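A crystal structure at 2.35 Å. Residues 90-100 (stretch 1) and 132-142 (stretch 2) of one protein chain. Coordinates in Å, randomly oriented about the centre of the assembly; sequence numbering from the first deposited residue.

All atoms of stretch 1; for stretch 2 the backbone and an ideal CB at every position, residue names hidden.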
# COMPACT_ATOMS: atom_id res chain seq x y z
N PRO A 90 -0.34 -7.51 14.94
CA PRO A 90 -0.68 -8.93 14.86
C PRO A 90 0.38 -9.77 14.13
O PRO A 90 0.61 -10.92 14.48
CB PRO A 90 -2.04 -8.93 14.16
CG PRO A 90 -1.98 -7.68 13.32
CD PRO A 90 -1.35 -6.68 14.25
N SER A 91 1.01 -9.19 13.11
CA SER A 91 2.04 -9.94 12.38
C SER A 91 3.25 -10.14 13.27
O SER A 91 3.99 -11.12 13.13
CB SER A 91 2.44 -9.20 11.10
OG SER A 91 1.41 -9.33 10.13
N ALA A 92 3.43 -9.21 14.20
CA ALA A 92 4.53 -9.28 15.14
C ALA A 92 4.35 -10.45 16.12
O ALA A 92 5.32 -11.13 16.46
CB ALA A 92 4.61 -7.96 15.92
N VAL A 93 3.12 -10.69 16.58
CA VAL A 93 2.89 -11.77 17.54
C VAL A 93 2.86 -13.14 16.87
O VAL A 93 3.21 -14.15 17.48
CB VAL A 93 1.58 -11.56 18.37
CG1 VAL A 93 1.51 -10.13 18.90
CG2 VAL A 93 0.36 -11.88 17.54
N GLU A 94 2.43 -13.17 15.62
CA GLU A 94 2.36 -14.40 14.85
C GLU A 94 2.33 -13.98 13.39
O GLU A 94 1.27 -13.68 12.84
CB GLU A 94 1.09 -15.18 15.23
CG GLU A 94 1.18 -16.69 15.01
CD GLU A 94 1.04 -17.08 13.54
OE1 GLU A 94 0.12 -17.86 13.22
OE2 GLU A 94 1.86 -16.60 12.72
N PRO A 95 3.50 -13.95 12.74
CA PRO A 95 3.68 -13.55 11.34
C PRO A 95 2.84 -14.26 10.30
O PRO A 95 2.39 -13.64 9.34
CB PRO A 95 5.18 -13.76 11.11
CG PRO A 95 5.51 -14.87 12.05
CD PRO A 95 4.76 -14.49 13.29
N PHE A 96 2.61 -15.55 10.48
CA PHE A 96 1.82 -16.28 9.50
C PHE A 96 0.36 -15.85 9.47
O PHE A 96 -0.16 -15.48 8.43
CB PHE A 96 1.94 -17.80 9.74
CG PHE A 96 1.40 -18.63 8.60
CD1 PHE A 96 0.04 -18.88 8.48
CD2 PHE A 96 2.27 -19.18 7.66
CE1 PHE A 96 -0.45 -19.67 7.44
CE2 PHE A 96 1.79 -19.97 6.61
CZ PHE A 96 0.43 -20.21 6.50
N GLN A 97 -0.31 -15.88 10.62
CA GLN A 97 -1.71 -15.49 10.64
C GLN A 97 -1.86 -14.00 10.41
O GLN A 97 -2.79 -13.55 9.74
CB GLN A 97 -2.34 -15.88 11.98
CG GLN A 97 -3.79 -15.40 12.13
CD GLN A 97 -3.97 -14.45 13.30
OE1 GLN A 97 -3.30 -13.42 13.39
NE2 GLN A 97 -4.88 -14.79 14.21
N GLY A 98 -0.95 -13.22 10.98
CA GLY A 98 -1.02 -11.78 10.82
C GLY A 98 -1.06 -11.36 9.36
O GLY A 98 -1.94 -10.59 8.95
N ALA A 99 -0.12 -11.85 8.57
CA ALA A 99 -0.04 -11.52 7.15
C ALA A 99 -1.23 -12.05 6.35
O ALA A 99 -1.82 -11.33 5.55
CB ALA A 99 1.26 -12.05 6.57
N ALA A 100 -1.56 -13.32 6.57
CA ALA A 100 -2.67 -13.94 5.86
C ALA A 100 -3.98 -13.19 6.14
O ALA A 100 -4.79 -12.98 5.24
CB ALA A 100 -2.81 -15.39 6.27
N UNK A 132 18.28 -13.40 13.30
CA UNK A 132 17.35 -14.52 13.33
C UNK A 132 15.88 -14.13 13.28
O UNK A 132 15.13 -14.69 12.49
CB UNK A 132 17.60 -15.35 14.59
N UNK A 133 15.46 -13.19 14.12
CA UNK A 133 14.05 -12.82 14.11
C UNK A 133 13.63 -12.23 12.78
O UNK A 133 12.56 -12.55 12.28
CB UNK A 133 13.76 -11.82 15.23
N UNK A 134 14.47 -11.39 12.20
CA UNK A 134 14.13 -10.80 10.92
C UNK A 134 13.84 -11.89 9.89
O UNK A 134 12.86 -11.81 9.15
CB UNK A 134 15.26 -9.89 10.43
N UNK A 135 14.68 -12.92 9.86
CA UNK A 135 14.47 -14.02 8.93
C UNK A 135 13.17 -14.73 9.26
O UNK A 135 12.39 -15.08 8.37
CB UNK A 135 15.64 -15.00 8.97
N UNK A 136 12.94 -14.96 10.55
CA UNK A 136 11.72 -15.63 10.98
C UNK A 136 10.47 -14.89 10.49
O UNK A 136 9.60 -15.48 9.84
CB UNK A 136 11.70 -15.75 12.51
N UNK A 137 10.37 -13.61 10.80
CA UNK A 137 9.21 -12.82 10.40
C UNK A 137 9.00 -12.81 8.89
O UNK A 137 7.87 -12.91 8.41
CB UNK A 137 9.36 -11.38 10.91
N UNK A 138 10.10 -12.69 8.14
CA UNK A 138 10.04 -12.67 6.69
C UNK A 138 9.47 -14.00 6.20
O UNK A 138 8.60 -14.03 5.33
CB UNK A 138 11.42 -12.41 6.09
N UNK A 139 9.96 -15.10 6.75
CA UNK A 139 9.46 -16.41 6.34
C UNK A 139 7.98 -16.50 6.68
O UNK A 139 7.18 -16.92 5.85
CB UNK A 139 10.24 -17.54 7.01
N UNK A 140 7.63 -16.10 7.90
CA UNK A 140 6.24 -16.14 8.33
C UNK A 140 5.24 -15.36 7.48
O UNK A 140 4.28 -15.95 6.98
CB UNK A 140 6.16 -15.62 9.77
N UNK A 141 5.46 -14.06 7.29
CA UNK A 141 4.49 -13.29 6.52
C UNK A 141 4.39 -13.69 5.05
O UNK A 141 3.30 -13.70 4.51
CB UNK A 141 4.84 -11.80 6.61
N UNK A 142 5.50 -14.02 4.40
CA UNK A 142 5.36 -14.41 2.99
C UNK A 142 4.69 -15.79 2.89
O UNK A 142 3.96 -16.06 1.94
CB UNK A 142 6.72 -14.43 2.30

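Stretch 2 is helical throughout, so every position has helical backbone angles and the direction of CA-to-CB, with what stretch 1 places there, must do the discriminating. Its axis approaches that of helix 95-100 to 7.1 Å at 45°, and the nearest CA pair lies at position 140.

Position 132 is out of reach of stretch 1, which therefore sets no preference; it is Ala132.

At position 133 CA-to-CB points sideways and the ideal CB has nothing of stretch 1 within 5.5 Å. Ala92 O, 8.6 Å from that CB, is an acceptor; only a side chain as long as arginine spans the distance to hydrogen-bond it directly, while shorter polar residues would be tolerated but would not reach it. The residue is Arg133. With chi1 to chi3 all t, it extends until NH2 donates to Ala92 O at 2.9 Å (139° at the hydrogen), the oxygen lying at the guanidinium edge. A water bridges the same groups, donating to Ala92 O at 2.8 Å and accepting from Arg133 NH1 at 3.3 Å.

Positions 134 and 135 are out of reach, leaving the choice open; they are Ser134 and Arg135.

Position 136 points sideways with open space at CB, so a long or aromatic side chain could reach the Pro95 ring. Tyr136 does so, with CE2 3.6 Å from Pro95 CG.

Position 137 also points sideways, its ideal CB 4.8 Å from Pro95 CB. A branched or flexible apolar residue such as leucine, isoleucine or methionine fits. It is Leu137, whose CD2 packs 3.8 Å from Pro95 CB and 3.9 Å from Ser91 O.

Position 138 points away and is unconstrained; it is Leu138. Position 139 points sideways into space free of stretch 1, which permits many residues; it is Lys139, whose end leads away.

Position 140 is the most restrictive. The ideal CB, directed toward stretch 1, would lie 2.5 Å from Pro95 CG, a clash, so glycine is the clear expectation. Gly140 lets Pro95 sit as a knob among 136, 137, 140 and 141, and allows a CA-H...O contact from Phe96 CA to Gly140 O at 3.5 Å.

At position 141 the ideal CB is 3.6 Å from Ala99 CB, favouring a compact apolar residue: alanine, valine or perhaps isoleucine. Val141 places CB 3.5 Å from Ala99 CB and CG1 4.0 Å from Pro95 CB, while its CA approaches Pro95 O at 3.5 Å in a second CA-H...O contact.

Position 142 points away, leaving the choice open; it is Val142.

Stretch 2, residues 132-142: ARSRYLLKGVV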
# COMPACT_ATOMS: atom_id res chain seq x y z
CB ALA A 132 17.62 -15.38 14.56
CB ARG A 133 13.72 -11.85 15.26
CG ARG A 133 12.21 -11.58 15.38
CD ARG A 133 11.87 -10.78 16.63
NE ARG A 133 10.48 -10.35 16.70
CZ ARG A 133 9.42 -11.15 16.62
NH1 ARG A 133 9.59 -12.46 16.46
NH2 ARG A 133 8.19 -10.66 16.73
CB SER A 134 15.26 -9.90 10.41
OG SER A 134 15.47 -8.81 11.28
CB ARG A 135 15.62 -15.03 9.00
CG ARG A 135 16.92 -14.57 8.36
CD ARG A 135 17.85 -15.76 8.09
NE ARG A 135 18.23 -16.48 9.31
CZ ARG A 135 19.20 -16.11 10.14
NH1 ARG A 135 19.91 -15.02 9.90
NH2 ARG A 135 19.46 -16.84 11.23
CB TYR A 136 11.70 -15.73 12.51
CG TYR A 136 10.45 -16.39 13.06
CD1 TYR A 136 10.31 -17.78 13.05
CD2 TYR A 136 9.40 -15.63 13.56
CE1 TYR A 136 9.16 -18.39 13.54
CE2 TYR A 136 8.24 -16.22 14.05
CZ TYR A 136 8.12 -17.60 14.03
OH TYR A 136 6.97 -18.20 14.49
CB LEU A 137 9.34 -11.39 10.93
CG LEU A 137 9.24 -11.29 12.46
CD1 LEU A 137 9.69 -9.93 12.98
CD2 LEU A 137 7.81 -11.58 12.85
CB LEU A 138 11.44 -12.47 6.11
CG LEU A 138 11.63 -11.82 4.73
CD1 LEU A 138 12.96 -12.32 4.13
CD2 LEU A 138 10.49 -12.16 3.80
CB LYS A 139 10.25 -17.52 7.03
CG LYS A 139 11.61 -17.80 6.42
CD LYS A 139 12.49 -18.61 7.37
CE LYS A 139 13.58 -19.36 6.64
NZ LYS A 139 14.43 -18.46 5.83
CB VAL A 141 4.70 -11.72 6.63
CG1 VAL A 141 5.43 -11.36 7.90
CG2 VAL A 141 5.39 -11.18 5.41
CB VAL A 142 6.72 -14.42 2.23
CG1 VAL A 142 7.53 -13.20 2.61
CG2 VAL A 142 7.48 -15.70 2.49
O HOH W 1 6.55 -13.64 16.64
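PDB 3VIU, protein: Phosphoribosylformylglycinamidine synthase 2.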